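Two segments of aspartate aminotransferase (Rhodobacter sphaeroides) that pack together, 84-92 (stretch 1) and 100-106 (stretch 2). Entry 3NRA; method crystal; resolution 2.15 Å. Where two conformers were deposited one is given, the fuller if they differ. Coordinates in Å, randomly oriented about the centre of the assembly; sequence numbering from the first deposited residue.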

# COMPACT_ATOMS: atom_id res chain seq x y z
N ARG B 84 8.69 -11.11 12.23
CA ARG B 84 9.81 -11.40 11.33
C ARG B 84 10.74 -12.51 11.87
O ARG B 84 11.10 -13.43 11.13
N ASP B 85 11.06 -12.45 13.16
CA ASP B 85 11.84 -13.49 13.81
C ASP B 85 11.16 -14.88 13.80
O ASP B 85 11.84 -15.89 13.69
N LEU B 86 9.84 -14.92 13.94
CA LEU B 86 9.08 -16.18 13.80
C LEU B 86 9.13 -16.67 12.35
O LEU B 86 9.26 -17.86 12.10
N LEU B 87 8.98 -15.76 11.39
CA LEU B 87 8.78 -16.16 9.99
C LEU B 87 10.05 -16.64 9.30
O LEU B 87 10.01 -17.57 8.50
N ALA B 88 11.18 -16.01 9.63
CA ALA B 88 12.44 -16.24 8.89
C ALA B 88 12.84 -17.73 8.86
O ALA B 88 13.18 -18.25 7.77
N PRO B 89 12.79 -18.43 10.03
CA PRO B 89 13.07 -19.88 10.03
C PRO B 89 12.08 -20.68 9.18
O PRO B 89 12.48 -21.61 8.49
N ARG B 90 10.82 -20.26 9.17
CA ARG B 90 9.79 -20.96 8.38
C ARG B 90 10.02 -20.78 6.88
O ARG B 90 9.97 -21.75 6.11
N LEU B 91 10.30 -19.54 6.49
CA LEU B 91 10.61 -19.21 5.11
C LEU B 91 11.96 -19.79 4.67
O LEU B 91 12.12 -20.14 3.51
N ALA B 92 12.92 -19.91 5.61
CA ALA B 92 14.19 -20.61 5.33
C ALA B 92 13.98 -22.10 5.05
O ALA B 92 14.56 -22.64 4.09
N ASP B 100 17.29 -13.83 6.65
CA ASP B 100 17.72 -12.91 7.67
C ASP B 100 16.53 -12.05 8.15
O ASP B 100 16.13 -11.12 7.46
N ALA B 101 15.99 -12.37 9.33
CA ALA B 101 14.84 -11.61 9.90
C ALA B 101 15.07 -10.10 10.04
O ALA B 101 14.15 -9.29 9.84
N ARG B 102 16.30 -9.73 10.40
CA ARG B 102 16.58 -8.37 10.80
C ARG B 102 16.76 -7.45 9.59
O ARG B 102 16.09 -6.44 9.50
N ASP B 103 17.63 -7.83 8.66
CA ASP B 103 17.95 -6.98 7.51
C ASP B 103 17.55 -7.55 6.14
O ASP B 103 17.72 -6.87 5.12
N GLY B 104 17.05 -8.78 6.09
CA GLY B 104 16.73 -9.42 4.82
C GLY B 104 15.29 -9.85 4.64
O GLY B 104 15.03 -10.77 3.87
N LEU B 105 14.36 -9.23 5.38
CA LEU B 105 12.95 -9.66 5.41
C LEU B 105 12.05 -8.47 5.68
O LEU B 105 12.21 -7.81 6.66
N ILE B 106 11.12 -8.21 4.76
CA ILE B 106 10.17 -7.11 4.89
C ILE B 106 8.78 -7.69 4.78
O ILE B 106 8.56 -8.62 3.97

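Stretch 1 is helical throughout, and stretch 2 is a loop that runs into a strand at Leu105. The helix turns Arg84, Ala88 and Leu91 toward stretch 2; Ala101 and Leu105 point back at them.

Arg84 is buried, so its guanidinium needs acceptors close at hand. Its side chain (chi1 m, chi2 t, chi3 m) carries NH1 to the backbone of stretch 2. Arg84 NH1 donates to Ala101 O at 2.8 Å, with an N-H...O angle of 145°. This carbonyl lies at the guanidinium edge, near its plane, as does Arg102 O, 3.2 Å from Arg84 NH1. Arg84 NE and NH2 are hydrogen-bonded elsewhere in the structure, so each guanidinium nitrogen has at least one hydrogen bond. The aliphatic part also packs here, with Arg84 CG 4.0 Å from Leu105 CD2.

Asp85, partly exposed, and Arg102, exposed, form a salt bridge. The CA-to-CB bond of Asp85 points sideways and that of Arg102 away, but both side chains end nearer the other stretch. Arg102 (m, m, t) donates from NE to Asp85 OD1 at 3.0 Å and from NH2 to Asp85 OD2 at 3.2 Å. Both carboxylate oxygens of Asp85 (chi1 m) thus have a partner.

Asp100 points away from the helix and serves its own loop. Asp100 OD1 accepts from Arg102 N at 3.0 Å and, weakly, from Asp103 N at 3.3 Å. Asp100 OD2 is bonded elsewhere in the structure.

The other side-chain packing is mainly apolar. Ala88 CB meets Ala101 CB at 3.7 Å, a close approach between two small side chains. Leu105 (t, p) reaches along the helix: its CD2 lies 4.3 Å from Ala88 CB and 4.4 Å from Leu87 CB, while its CD1 is 3.8 Å from Leu91 CD1. Leu91 is m, t.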

# COMPACT_ATOMS: atom_id res chain seq x y z
CB ARG B 84 10.59 -10.15 11.04
CG ARG B 84 9.96 -9.32 9.98
CD ARG B 84 10.84 -8.20 9.59
NE ARG B 84 10.83 -7.14 10.59
CZ ARG B 84 11.90 -6.52 11.12
NH1 ARG B 84 13.16 -6.84 10.79
NH2 ARG B 84 11.69 -5.54 12.00
CB ASP B 85 12.17 -13.10 15.27
CG ASP B 85 13.21 -11.98 15.35
OD1 ASP B 85 13.94 -11.73 14.35
OD2 ASP B 85 13.31 -11.36 16.44
CB LEU B 86 7.61 -16.02 14.20
CG LEU B 86 7.14 -16.42 15.59
CD1 LEU B 86 5.63 -16.07 15.70
CD2 LEU B 86 7.37 -17.94 15.92
CB LEU B 87 8.15 -15.04 9.19
CG LEU B 87 6.65 -14.76 9.34
CD1 LEU B 87 6.27 -13.63 8.30
CD2 LEU B 87 5.80 -15.98 9.14
CB ALA B 88 13.59 -15.36 9.50
CB PRO B 89 12.95 -20.28 11.52
CG PRO B 89 13.18 -19.02 12.27
CD PRO B 89 12.65 -17.91 11.40
CB ARG B 90 8.41 -20.48 8.78
CG ARG B 90 8.13 -20.63 10.28
CD ARG B 90 6.74 -20.34 10.65
NE ARG B 90 6.57 -20.43 12.10
CZ ARG B 90 5.50 -19.99 12.78
NH1 ARG B 90 4.47 -19.38 12.17
NH2 ARG B 90 5.49 -20.10 14.10
CB LEU B 91 10.60 -17.69 4.91
CG LEU B 91 9.25 -17.00 5.04
CD1 LEU B 91 9.41 -15.45 5.12
CD2 LEU B 91 8.28 -17.39 3.88
CB ALA B 92 15.22 -20.42 6.52
CB ASP B 100 18.83 -12.04 7.08
CG ASP B 100 19.35 -10.98 8.05
OD1 ASP B 100 18.82 -10.84 9.17
OD2 ASP B 100 20.29 -10.27 7.65
CB ALA B 101 14.45 -12.18 11.28
CB ARG B 102 17.80 -8.32 11.75
CG ARG B 102 17.62 -9.17 13.06
CD ARG B 102 16.19 -9.03 13.64
NE ARG B 102 15.97 -9.67 14.94
CZ ARG B 102 16.35 -9.18 16.12
NH1 ARG B 102 17.11 -8.07 16.21
NH2 ARG B 102 16.00 -9.83 17.24
CB ASP B 103 19.44 -6.66 7.51
CG ASP B 103 19.91 -6.05 8.83
OD1 ASP B 103 19.17 -5.24 9.41
OD2 ASP B 103 21.03 -6.38 9.27
CB LEU B 105 12.71 -10.74 6.46
CG LEU B 105 11.27 -11.25 6.61
CD1 LEU B 105 10.68 -11.82 5.26
CD2 LEU B 105 11.21 -12.29 7.69
CB ILE B 106 10.40 -6.02 3.80
CG1 ILE B 106 9.50 -4.82 4.04
CG2 ILE B 106 10.18 -6.58 2.39
CD1 ILE B 106 9.84 -3.55 3.12